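Local coordinates for 2-C-methyl-D-erythritol 4-phosphate cytidylyltransferase (Thermus thermophilus HB8, PDB 2PX7), which probably catalyses the transfer of a cytidylyl group from CTP to 2-C-methyl-D-erythritol 4-phosphate, a step of isoprenoid biosynthesis that releases diphosphate, at residues A60-A65 with L108-D113; R121-R126 with Q168-F173; A125-A130 with A137-P142. All blocks are in the same frame, centred on the assembly; numbering follows the deposited sequence.

Contact 1: residues A60-A65 with L108-D113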
ATOM      1  N   ALA A  60      21.278   9.779   1.075  1.00 38.21           N
ATOM      2  CA  ALA A  60      21.954   8.513   1.368  1.00 38.22           C
ATOM      3  C   ALA A  60      21.627   7.422   0.345  1.00 38.38           C
ATOM      4  O   ALA A  60      22.518   6.700  -0.098  1.00 38.46           O
ATOM      5  CB  ALA A  60      21.620   8.045   2.800  1.00 38.29           C
ATOM      6  N   ALA A  61      20.352   7.310  -0.044  1.00 38.84           N
ATOM      7  CA  ALA A  61      19.921   6.325  -1.051  1.00 38.55           C
ATOM      8  C   ALA A  61      20.568   6.519  -2.428  1.00 38.94           C
ATOM      9  O   ALA A  61      20.767   5.548  -3.178  1.00 38.60           O
ATOM     10  CB  ALA A  61      18.404   6.316  -1.176  1.00 38.66           C
ATOM     11  N   PHE A  62      20.907   7.767  -2.755  1.00 38.91           N
ATOM     12  CA  PHE A  62      21.519   8.078  -4.040  1.00 39.36           C
ATOM     13  C   PHE A  62      22.981   8.555  -3.919  1.00 40.69           C
ATOM     14  O   PHE A  62      23.464   9.319  -4.755  1.00 40.42           O
ATOM     15  CB  PHE A  62      20.652   9.117  -4.786  1.00 38.44           C
ATOM     16  CG  PHE A  62      19.281   8.612  -5.155  1.00 36.94           C
ATOM     17  CD1 PHE A  62      19.105   7.778  -6.248  1.00 34.22           C
ATOM     18  CD2 PHE A  62      18.171   8.960  -4.400  1.00 34.98           C
ATOM     19  CE1 PHE A  62      17.832   7.313  -6.591  1.00 34.52           C
ATOM     20  CE2 PHE A  62      16.908   8.494  -4.738  1.00 34.24           C
ATOM     21  CZ  PHE A  62      16.740   7.667  -5.836  1.00 33.22           C
ATOM     22  N   ARG A  63      23.702   8.085  -2.902  1.00 42.05           N
ATOM     23  CA  ARG A  63      25.034   8.641  -2.628  1.00 43.78           C
ATOM     24  C   ARG A  63      26.094   8.245  -3.662  1.00 42.88           C
ATOM     25  O   ARG A  63      27.114   8.904  -3.801  1.00 42.98           O
ATOM     26  CB  ARG A  63      25.475   8.366  -1.179  1.00 44.07           C
ATOM     27  CG  ARG A  63      26.075   7.001  -0.889  1.00 45.75           C
ATOM     28  CD  ARG A  63      26.546   6.965   0.580  1.00 47.58           C
ATOM     29  NE  ARG A  63      25.774   6.023   1.396  1.00 55.28           N
ATOM     30  CZ  ARG A  63      25.360   6.240   2.646  1.00 57.97           C
ATOM     31  NH1 ARG A  63      25.601   7.402   3.259  1.00 58.44           N
ATOM     32  NH2 ARG A  63      24.671   5.290   3.280  1.00 59.47           N
ATOM     33  N   ASP A  64      25.813   7.190  -4.414  1.00 42.63           N
ATOM     34  CA  ASP A  64      26.666   6.749  -5.506  1.00 42.58           C
ATOM     35  C   ASP A  64      26.424   7.468  -6.842  1.00 41.57           C
ATOM     36  O   ASP A  64      27.150   7.220  -7.812  1.00 41.37           O
ATOM     37  CB  ASP A  64      26.498   5.238  -5.698  1.00 43.26           C
ATOM     38  CG  ASP A  64      27.118   4.439  -4.567  1.00 46.59           C
ATOM     39  OD1 ASP A  64      28.196   4.852  -4.076  1.00 49.23           O
ATOM     40  OD2 ASP A  64      26.531   3.403  -4.173  1.00 49.86           O
ATOM     41  N   ALA A  65      25.410   8.339  -6.894  1.00 40.13           N
ATOM     42  CA  ALA A  65      25.072   9.080  -8.120  1.00 39.08           C
ATOM     43  C   ALA A  65      26.079  10.178  -8.414  1.00 38.33           C
ATOM     44  O   ALA A  65      26.544  10.857  -7.499  1.00 37.98           O
ATOM     45  CB  ALA A  65      23.664   9.666  -8.031  1.00 38.23           C
ATOM     46  N   LEU A 108      21.214  10.484 -18.493  1.00 32.21           N
ATOM     47  CA  LEU A 108      20.248   9.628 -17.814  1.00 31.98           C
ATOM     48  C   LEU A 108      19.806  10.291 -16.515  1.00 30.70           C
ATOM     49  O   LEU A 108      20.630  10.858 -15.800  1.00 30.35           O
ATOM     50  CB  LEU A 108      20.866   8.249 -17.550  1.00 32.64           C
ATOM     51  CG  LEU A 108      19.858   7.108 -17.472  1.00 35.50           C
ATOM     52  CD1 LEU A 108      19.483   6.606 -18.840  1.00 36.28           C
ATOM     53  CD2 LEU A 108      20.432   5.977 -16.646  1.00 40.52           C
ATOM     54  N   VAL A 109      18.503  10.256 -16.225  1.00 29.46           N
ATOM     55  CA  VAL A 109      17.985  10.870 -14.998  1.00 28.19           C
ATOM     56  C   VAL A 109      17.166   9.906 -14.166  1.00 27.27           C
ATOM     57  O   VAL A 109      16.448   9.088 -14.703  1.00 26.69           O
ATOM     58  CB  VAL A 109      17.100  12.144 -15.236  1.00 27.94           C
ATOM     59  CG1 VAL A 109      17.941  13.327 -15.490  1.00 30.27           C
ATOM     60  CG2 VAL A 109      16.049  11.935 -16.371  1.00 27.32           C
ATOM     61  N   LEU A 110      17.261  10.053 -12.847  1.00 26.96           N
ATOM     62  CA  LEU A 110      16.317   9.432 -11.923  1.00 27.29           C
ATOM     63  C   LEU A 110      15.573  10.541 -11.204  1.00 27.22           C
ATOM     64  O   LEU A 110      16.183  11.506 -10.732  1.00 27.45           O
ATOM     65  CB  LEU A 110      17.032   8.529 -10.922  1.00 27.23           C
ATOM     66  CG  LEU A 110      17.719   7.267 -11.474  1.00 29.18           C
ATOM     67  CD1 LEU A 110      18.618   6.648 -10.413  1.00 27.87           C
ATOM     68  CD2 LEU A 110      16.700   6.213 -11.985  1.00 30.57           C
ATOM     69  N   VAL A 111      14.252  10.434 -11.166  1.00 26.63           N
ATOM     70  CA  VAL A 111      13.438  11.425 -10.486  1.00 26.32           C
ATOM     71  C   VAL A 111      12.762  10.749  -9.287  1.00 26.93           C
ATOM     72  O   VAL A 111      12.087   9.726  -9.445  1.00 26.76           O
ATOM     73  CB  VAL A 111      12.352  12.009 -11.414  1.00 26.15           C
ATOM     74  CG1 VAL A 111      11.705  13.243 -10.763  1.00 23.90           C
ATOM     75  CG2 VAL A 111      12.943  12.344 -12.793  1.00 26.41           C
ATOM     76  N   HIS A 112      12.944  11.323  -8.103  1.00 26.65           N
ATOM     77  CA  HIS A 112      12.511  10.662  -6.887  1.00 28.05           C
ATOM     78  C   HIS A 112      11.748  11.568  -5.928  1.00 28.31           C
ATOM     79  O   HIS A 112      12.126  12.708  -5.719  1.00 28.24           O
ATOM     80  CB  HIS A 112      13.705  10.004  -6.176  1.00 27.70           C
ATOM     81  CG  HIS A 112      13.312   9.201  -4.977  1.00 28.50           C
ATOM     82  ND1 HIS A 112      12.565   8.046  -5.068  1.00 29.28           N
ATOM     83  CD2 HIS A 112      13.537   9.400  -3.656  1.00 28.41           C
ATOM     84  CE1 HIS A 112      12.360   7.560  -3.856  1.00 29.17           C
ATOM     85  NE2 HIS A 112      12.937   8.366  -2.980  1.00 28.83           N
ATOM     86  N   ASP A 113      10.651  11.038  -5.379  1.00 29.90           N
ATOM     87  CA  ASP A 113       9.865  11.693  -4.348  1.00 31.60           C
ATOM     88  C   ASP A 113      10.603  11.624  -3.041  1.00 31.22           C
ATOM     89  O   ASP A 113      10.905  10.532  -2.590  1.00 31.84           O
ATOM     90  CB  ASP A 113       8.565  10.939  -4.105  1.00 32.86           C
ATOM     91  CG  ASP A 113       7.606  11.057  -5.227  1.00 39.26           C
ATOM     92  OD1 ASP A 113       7.837  11.875  -6.160  1.00 45.76           O
ATOM     93  OD2 ASP A 113       6.595  10.304  -5.181  1.00 45.40           O
TER
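Two first torsions bring F62 and H112 together: CG of F62 lies beside the backbone N and anti to the carbonyl carbon (chi1 -64°), whereas CG of H112 swings anti to the N (chi1 -175°). The phenyl ring thus reaches from the end of helix 54-61, where F62 is the first residue to leave helical geometry, and brings its edge against the imidazole face. The result is an offset edge-to-face pair, with planes at 60° and the centroids of the F62 and H112 rings 5.3 Å apart. CE2 of F62 does most of the touching, 3.7 Å from CD2 of H112, while F62 CZ lies over the imidazole and rests 3.8 Å from H112 CB. The imidazole is held from outside through a hydrogen bond from NE2 to the carbonyl O of R116, which limits its rotation. On its CE1 side the phenyl ring meets the CD1 methyl of L110 at 4.0 Å, an oblique apolar approach. With only an alanine here in place of F62, the imidazole is likely to lose its aromatic neighbour on one face, and a gap to open beside L110. The side chains of V28, V124 and P170 also touch F62. The contact seats the turn that follows helix 54-61 on one face of the central mixed sheet, as in the Rossmann-like alpha/beta fold of nucleotidyltransferases.

Contact 2: residues R121-R126 with Q168-F173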
ATOM      1  N   ARG A 121      19.133   0.065  -2.515  1.00 41.02           N
ATOM      2  CA  ARG A 121      20.095   0.086  -3.603  1.00 41.65           C
ATOM      3  C   ARG A 121      19.626  -0.827  -4.727  1.00 40.61           C
ATOM      4  O   ARG A 121      19.834  -0.531  -5.904  1.00 40.94           O
ATOM      5  CB  ARG A 121      21.494  -0.322  -3.112  1.00 42.49           C
ATOM      6  CG  ARG A 121      22.614   0.421  -3.834  1.00 46.55           C
ATOM      7  CD  ARG A 121      23.815  -0.487  -4.146  1.00 53.64           C
ATOM      8  NE  ARG A 121      24.148  -0.491  -5.581  1.00 58.49           N
ATOM      9  CZ  ARG A 121      24.822   0.469  -6.225  1.00 61.11           C
ATOM     10  NH1 ARG A 121      25.248   1.555  -5.583  1.00 61.67           N
ATOM     11  NH2 ARG A 121      25.067   0.347  -7.530  1.00 62.46           N
ATOM     12  N   GLY A 122      18.995  -1.938  -4.354  1.00 39.31           N
ATOM     13  CA  GLY A 122      18.377  -2.844  -5.308  1.00 37.54           C
ATOM     14  C   GLY A 122      17.338  -2.164  -6.194  1.00 36.37           C
ATOM     15  O   GLY A 122      17.346  -2.360  -7.399  1.00 36.32           O
ATOM     16  N   LEU A 123      16.444  -1.380  -5.600  1.00 35.17           N
ATOM     17  CA  LEU A 123      15.414  -0.671  -6.368  1.00 34.72           C
ATOM     18  C   LEU A 123      16.047   0.333  -7.340  1.00 34.45           C
ATOM     19  O   LEU A 123      15.737   0.325  -8.519  1.00 34.38           O
ATOM     20  CB  LEU A 123      14.414   0.036  -5.439  1.00 34.82           C
ATOM     21  CG  LEU A 123      13.160   0.693  -6.061  1.00 34.39           C
ATOM     22  CD1 LEU A 123      12.455  -0.197  -7.053  1.00 30.93           C
ATOM     23  CD2 LEU A 123      12.211   1.065  -4.961  1.00 34.40           C
ATOM     24  N   VAL A 124      16.944   1.172  -6.837  1.00 34.17           N
ATOM     25  CA  VAL A 124      17.648   2.145  -7.666  1.00 34.61           C
ATOM     26  C   VAL A 124      18.313   1.481  -8.877  1.00 34.64           C
ATOM     27  O   VAL A 124      18.051   1.887 -10.013  1.00 34.66           O
ATOM     28  CB  VAL A 124      18.687   2.979  -6.856  1.00 34.51           C
ATOM     29  CG1 VAL A 124      19.310   4.081  -7.736  1.00 35.09           C
ATOM     30  CG2 VAL A 124      18.035   3.617  -5.633  1.00 34.42           C
ATOM     31  N   ALA A 125      19.134   0.449  -8.644  1.00 34.28           N
ATOM     32  CA  ALA A 125      19.865  -0.220  -9.729  1.00 34.24           C
ATOM     33  C   ALA A 125      18.913  -0.813 -10.739  1.00 34.07           C
ATOM     34  O   ALA A 125      19.170  -0.753 -11.939  1.00 34.84           O
ATOM     35  CB  ALA A 125      20.817  -1.331  -9.178  1.00 34.58           C
ATOM     36  N   ARG A 126      17.820  -1.396 -10.247  1.00 33.25           N
ATOM     37  CA  ARG A 126      16.799  -1.993 -11.100  1.00 33.02           C
ATOM     38  C   ARG A 126      16.115  -0.927 -11.986  1.00 31.83           C
ATOM     39  O   ARG A 126      15.902  -1.140 -13.171  1.00 31.31           O
ATOM     40  CB  ARG A 126      15.785  -2.752 -10.227  1.00 33.33           C
ATOM     41  CG  ARG A 126      14.646  -3.500 -10.957  1.00 34.40           C
ATOM     42  CD  ARG A 126      13.611  -4.051  -9.929  1.00 33.85           C
ATOM     43  NE  ARG A 126      14.316  -4.689  -8.830  1.00 38.25           N
ATOM     44  CZ  ARG A 126      13.994  -4.633  -7.537  1.00 38.91           C
ATOM     45  NH1 ARG A 126      12.928  -3.981  -7.095  1.00 37.22           N
ATOM     46  NH2 ARG A 126      14.772  -5.258  -6.668  1.00 41.40           N
ATOM     47  N   GLN A 168       5.422   3.772  -8.035  1.00 25.88           N
ATOM     48  CA  GLN A 168       6.392   4.355  -7.092  1.00 25.79           C
ATOM     49  C   GLN A 168       7.437   5.182  -7.837  1.00 25.56           C
ATOM     50  O   GLN A 168       7.280   5.465  -9.023  1.00 25.14           O
ATOM     51  CB  GLN A 168       7.092   3.259  -6.280  1.00 26.12           C
ATOM     52  CG  GLN A 168       6.140   2.211  -5.676  1.00 26.82           C
ATOM     53  CD  GLN A 168       6.881   1.250  -4.808  1.00 26.51           C
ATOM     54  OE1 GLN A 168       7.770   0.540  -5.270  1.00 26.30           O
ATOM     55  NE2 GLN A 168       6.553   1.241  -3.535  1.00 27.19           N
ATOM     56  N   THR A 169       8.489   5.573  -7.111  1.00 25.20           N
ATOM     57  CA  THR A 169       9.665   6.232  -7.665  1.00 25.31           C
ATOM     58  C   THR A 169      10.880   5.537  -7.014  1.00 26.25           C
ATOM     59  O   THR A 169      10.709   4.820  -6.042  1.00 27.45           O
ATOM     60  CB  THR A 169       9.687   7.796  -7.392  1.00 24.81           C
ATOM     61  OG1 THR A 169       9.979   8.053  -6.009  1.00 23.30           O
ATOM     62  CG2 THR A 169       8.355   8.465  -7.774  1.00 24.09           C
ATOM     63  N   PRO A 170      12.107   5.739  -7.534  1.00 26.41           N
ATOM     64  CA  PRO A 170      12.509   6.644  -8.623  1.00 25.98           C
ATOM     65  C   PRO A 170      12.000   6.202  -9.992  1.00 26.05           C
ATOM     66  O   PRO A 170      11.876   4.994 -10.259  1.00 25.81           O
ATOM     67  CB  PRO A 170      14.044   6.593  -8.579  1.00 26.27           C
ATOM     68  CG  PRO A 170      14.372   5.254  -7.979  1.00 26.12           C
ATOM     69  CD  PRO A 170      13.255   4.985  -6.984  1.00 26.48           C
ATOM     70  N   GLN A 171      11.699   7.183 -10.851  1.00 25.53           N
ATOM     71  CA  GLN A 171      11.417   6.922 -12.264  1.00 24.27           C
ATOM     72  C   GLN A 171      12.619   7.338 -13.115  1.00 24.75           C
ATOM     73  O   GLN A 171      13.184   8.420 -12.910  1.00 25.23           O
ATOM     74  CB  GLN A 171      10.132   7.644 -12.694  1.00 24.82           C
ATOM     75  CG  GLN A 171       8.952   7.405 -11.722  1.00 21.87           C
ATOM     76  CD  GLN A 171       7.619   7.810 -12.266  1.00 23.62           C
ATOM     77  OE1 GLN A 171       7.513   8.536 -13.275  1.00 20.84           O
ATOM     78  NE2 GLN A 171       6.562   7.302 -11.630  1.00 22.17           N
ATOM     79  N   GLY A 172      13.014   6.484 -14.061  1.00 24.45           N
ATOM     80  CA  GLY A 172      14.262   6.654 -14.803  1.00 23.73           C
ATOM     81  C   GLY A 172      14.000   6.952 -16.265  1.00 24.18           C
ATOM     82  O   GLY A 172      13.116   6.375 -16.861  1.00 23.69           O
ATOM     83  N   PHE A 173      14.766   7.869 -16.843  1.00 24.19           N
ATOM     84  CA  PHE A 173      14.534   8.281 -18.232  1.00 24.68           C
ATOM     85  C   PHE A 173      15.849   8.666 -18.872  1.00 24.90           C
ATOM     86  O   PHE A 173      16.771   9.094 -18.164  1.00 24.95           O
ATOM     87  CB  PHE A 173      13.577   9.497 -18.287  1.00 24.08           C
ATOM     88  CG  PHE A 173      12.251   9.268 -17.596  1.00 22.39           C
ATOM     89  CD1 PHE A 173      11.215   8.614 -18.250  1.00 23.69           C
ATOM     90  CD2 PHE A 173      12.044   9.718 -16.307  1.00 22.00           C
ATOM     91  CE1 PHE A 173       9.980   8.376 -17.607  1.00 21.85           C
ATOM     92  CE2 PHE A 173      10.829   9.497 -15.648  1.00 22.26           C
ATOM     93  CZ  PHE A 173       9.795   8.808 -16.305  1.00 21.55           C
TER
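L123 packs on the cis-proline P170 where helix 121-134 lies on the sheet of this Rossmann-like alpha/beta fold, facing the interruption in strand 165-174. Its side chain leaves the helix with CG anti to the backbone N (chi1 -173°), a torsion that carries the branch out over the loop. CG comes within 4.4 Å of P170 CD, and the CD2 methyl sits 4.2 Å from the carbonyl O of T169. The first is a loose apolar contact, the second a methyl resting near a carbonyl oxygen. P170 presents its ring to the helix after a cis peptide bond, while T169 sends its CB away, to where its hydroxyl OG1 accepts a hydrogen bond from the backbone N of D113. Q168 is extended about its CB-CG bond (chi2 -175°), and its OE1, near L123 CD2, is bonded by the backbone N of E212. P139 and A215 add further apolar cover for L123. The loop is braced from within as well: NE2 of Q171, also bonded to OD2 of D194, donates to the carbonyl O of Q168 over 3.3 Å, nearly straight at 173°, with that oxygen lying almost in the plane of the Q171 amide.

Contact 3: residues A125-A130 with A137-P142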
ATOM      1  N   ALA A 125      19.134   0.449  -8.644  1.00 34.28           N
ATOM      2  CA  ALA A 125      19.865  -0.220  -9.729  1.00 34.24           C
ATOM      3  C   ALA A 125      18.913  -0.813 -10.739  1.00 34.07           C
ATOM      4  O   ALA A 125      19.170  -0.753 -11.939  1.00 34.84           O
ATOM      5  CB  ALA A 125      20.817  -1.331  -9.178  1.00 34.58           C
ATOM      6  N   ARG A 126      17.820  -1.396 -10.247  1.00 33.25           N
ATOM      7  CA  ARG A 126      16.799  -1.993 -11.100  1.00 33.02           C
ATOM      8  C   ARG A 126      16.115  -0.927 -11.986  1.00 31.83           C
ATOM      9  O   ARG A 126      15.902  -1.140 -13.171  1.00 31.31           O
ATOM     10  CB  ARG A 126      15.785  -2.752 -10.227  1.00 33.33           C
ATOM     11  CG  ARG A 126      14.646  -3.500 -10.957  1.00 34.40           C
ATOM     12  CD  ARG A 126      13.611  -4.051  -9.929  1.00 33.85           C
ATOM     13  NE  ARG A 126      14.316  -4.689  -8.830  1.00 38.25           N
ATOM     14  CZ  ARG A 126      13.994  -4.633  -7.537  1.00 38.91           C
ATOM     15  NH1 ARG A 126      12.928  -3.981  -7.095  1.00 37.22           N
ATOM     16  NH2 ARG A 126      14.772  -5.258  -6.668  1.00 41.40           N
ATOM     17  N   VAL A 127      15.794   0.228 -11.409  1.00 31.20           N
ATOM     18  CA  VAL A 127      15.177   1.309 -12.176  1.00 30.26           C
ATOM     19  C   VAL A 127      16.181   1.829 -13.203  1.00 29.99           C
ATOM     20  O   VAL A 127      15.868   1.909 -14.394  1.00 29.49           O
ATOM     21  CB  VAL A 127      14.657   2.455 -11.269  1.00 29.93           C
ATOM     22  CG1 VAL A 127      14.181   3.649 -12.139  1.00 29.91           C
ATOM     23  CG2 VAL A 127      13.536   1.946 -10.380  1.00 29.04           C
ATOM     24  N   LEU A 128      17.388   2.141 -12.739  1.00 29.60           N
ATOM     25  CA  LEU A 128      18.455   2.635 -13.608  1.00 31.44           C
ATOM     26  C   LEU A 128      18.784   1.683 -14.764  1.00 31.67           C
ATOM     27  O   LEU A 128      18.841   2.099 -15.927  1.00 31.62           O
ATOM     28  CB  LEU A 128      19.716   2.941 -12.788  1.00 31.16           C
ATOM     29  CG  LEU A 128      20.885   3.606 -13.525  1.00 32.80           C
ATOM     30  CD1 LEU A 128      20.628   5.070 -13.717  1.00 33.96           C
ATOM     31  CD2 LEU A 128      22.186   3.423 -12.762  1.00 33.03           C
ATOM     32  N   GLU A 129      19.017   0.413 -14.430  1.00 32.28           N
ATOM     33  CA  GLU A 129      19.298  -0.634 -15.414  1.00 33.05           C
ATOM     34  C   GLU A 129      18.263  -0.663 -16.535  1.00 31.86           C
ATOM     35  O   GLU A 129      18.630  -0.677 -17.712  1.00 31.61           O
ATOM     36  CB  GLU A 129      19.362  -2.009 -14.726  1.00 34.13           C
ATOM     37  CG  GLU A 129      20.070  -3.102 -15.538  1.00 40.01           C
ATOM     38  CD  GLU A 129      19.171  -3.786 -16.545  1.00 45.18           C
ATOM     39  OE1 GLU A 129      17.958  -3.973 -16.262  1.00 47.01           O
ATOM     40  OE2 GLU A 129      19.683  -4.151 -17.630  1.00 49.15           O
ATOM     41  N   ALA A 130      16.975  -0.670 -16.177  1.00 30.88           N
ATOM     42  CA  ALA A 130      15.907  -0.675 -17.181  1.00 30.35           C
ATOM     43  C   ALA A 130      15.826   0.651 -17.945  1.00 30.13           C
ATOM     44  O   ALA A 130      15.535   0.674 -19.144  1.00 30.29           O
ATOM     45  CB  ALA A 130      14.562  -1.026 -16.543  1.00 30.02           C
ATOM     46  N   ALA A 137      11.551   4.011 -17.469  1.00 26.19           N
ATOM     47  CA  ALA A 137      11.251   2.872 -16.594  1.00 26.39           C
ATOM     48  C   ALA A 137      10.736   3.312 -15.228  1.00 26.89           C
ATOM     49  O   ALA A 137      11.292   4.218 -14.586  1.00 26.81           O
ATOM     50  CB  ALA A 137      12.477   1.983 -16.428  1.00 25.98           C
ATOM     51  N   VAL A 138       9.680   2.642 -14.787  1.00 27.09           N
ATOM     52  CA  VAL A 138       8.966   2.979 -13.565  1.00 27.56           C
ATOM     53  C   VAL A 138       8.790   1.739 -12.648  1.00 27.63           C
ATOM     54  O   VAL A 138       8.364   0.676 -13.130  1.00 26.74           O
ATOM     55  CB  VAL A 138       7.571   3.554 -13.962  1.00 27.56           C
ATOM     56  CG1 VAL A 138       6.690   3.734 -12.774  1.00 28.45           C
ATOM     57  CG2 VAL A 138       7.751   4.884 -14.708  1.00 28.02           C
ATOM     58  N   PRO A 139       9.085   1.882 -11.329  1.00 27.81           N
ATOM     59  CA  PRO A 139       8.742   0.808 -10.387  1.00 27.93           C
ATOM     60  C   PRO A 139       7.266   0.796 -10.003  1.00 28.40           C
ATOM     61  O   PRO A 139       6.676   1.847  -9.722  1.00 28.33           O
ATOM     62  CB  PRO A 139       9.635   1.088  -9.176  1.00 27.60           C
ATOM     63  CG  PRO A 139       9.809   2.603  -9.191  1.00 27.75           C
ATOM     64  CD  PRO A 139       9.741   3.024 -10.652  1.00 27.03           C
ATOM     65  N   VAL A 140       6.677  -0.406 -10.008  1.00 28.52           N
ATOM     66  CA  VAL A 140       5.274  -0.603  -9.676  1.00 28.93           C
ATOM     67  C   VAL A 140       5.103  -1.744  -8.661  1.00 29.36           C
ATOM     68  O   VAL A 140       5.955  -2.615  -8.561  1.00 29.52           O
ATOM     69  CB  VAL A 140       4.372  -0.866 -10.934  1.00 28.52           C
ATOM     70  CG1 VAL A 140       4.432   0.308 -11.942  1.00 28.03           C
ATOM     71  CG2 VAL A 140       4.702  -2.217 -11.597  1.00 29.77           C
ATOM     72  N   LEU A 141       4.021  -1.693  -7.881  1.00 29.93           N
ATOM     73  CA  LEU A 141       3.651  -2.791  -6.987  1.00 30.41           C
ATOM     74  C   LEU A 141       2.245  -3.254  -7.299  1.00 30.89           C
ATOM     75  O   LEU A 141       1.403  -2.448  -7.724  1.00 29.75           O
ATOM     76  CB  LEU A 141       3.696  -2.359  -5.513  1.00 30.42           C
ATOM     77  CG  LEU A 141       5.014  -2.181  -4.757  1.00 30.60           C
ATOM     78  CD1 LEU A 141       4.678  -1.794  -3.343  1.00 32.37           C
ATOM     79  CD2 LEU A 141       5.866  -3.430  -4.748  1.00 33.09           C
ATOM     80  N   PRO A 142       1.949  -4.552  -7.035  1.00 32.21           N
ATOM     81  CA  PRO A 142       0.542  -4.936  -7.196  1.00 32.57           C
ATOM     82  C   PRO A 142      -0.286  -4.230  -6.123  1.00 32.86           C
ATOM     83  O   PRO A 142       0.248  -3.884  -5.067  1.00 32.76           O
ATOM     84  CB  PRO A 142       0.538  -6.463  -6.951  1.00 33.18           C
ATOM     85  CG  PRO A 142       1.979  -6.873  -6.811  1.00 33.53           C
ATOM     86  CD  PRO A 142       2.800  -5.659  -6.552  1.00 31.96           C
TER
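A137 and V127, with P139 as a third partner, carry the packing of a helix on the strand that follows it, the second half of a beta-alpha-beta crossover in a Rossmann-like fold. Strand 108-111 supplies the first half and runs parallel to strand 136-142, with strand 165-174 between them in the sheet. Helix 125-130 and strand 137-142 run roughly antiparallel, at 147°, and their axes approach to 7.7 Å. Small side chains probably permit this closeness where A130 faces A137: the CB of A137 points at the helix and meets the CB of A130 at 3.7 Å. One turn earlier, V127 divides its two methyls between neighbouring targets. Because CG1 is anti to the backbone N (chi1 173°), CG2 is left beside that N and crosses to the P139 ring. V209 of the adjoining strand 207-210 touches both V127 and A130, and L110 meets V127, so the helix spans several strands. A137 and P139 turn toward the helix, whereas V138, between them, points away and packs on Y155 of the second subunit. The P139 ring meets V127 through its carbons: CG2 of V127 stands 4.0 Å from P139 CD, while its sister methyl CG1 lies 3.8 Å from the carbonyl O of A137, which probably also accepts a backbone hydrogen bond from the N of G172.

From the N terminus, contact 1 closes first: the chain leaves helix 54-61, builds strands 67-72 and 85-88 and helix 93-103, and returns as strand 108-111. Contacts 2 and 3 open only after contact 1 has closed, both starting on helix 121-134 and sharing A125 and R126. Contact 3 closes the short loop to strand 136-142, and the longer span of contact 2, out to residues 168-173, encloses it. Contacts 2 and 3 tie helix 121-134 to strands 165-174 and 136-142, while contact 1 ties the turn after helix 54-61 to strand 108-111, the neighbour of 165-174. Cross-links join them: D64 bridges to R121, L108 packs on L128, and the N of Q168 probably bonds to the O of P139.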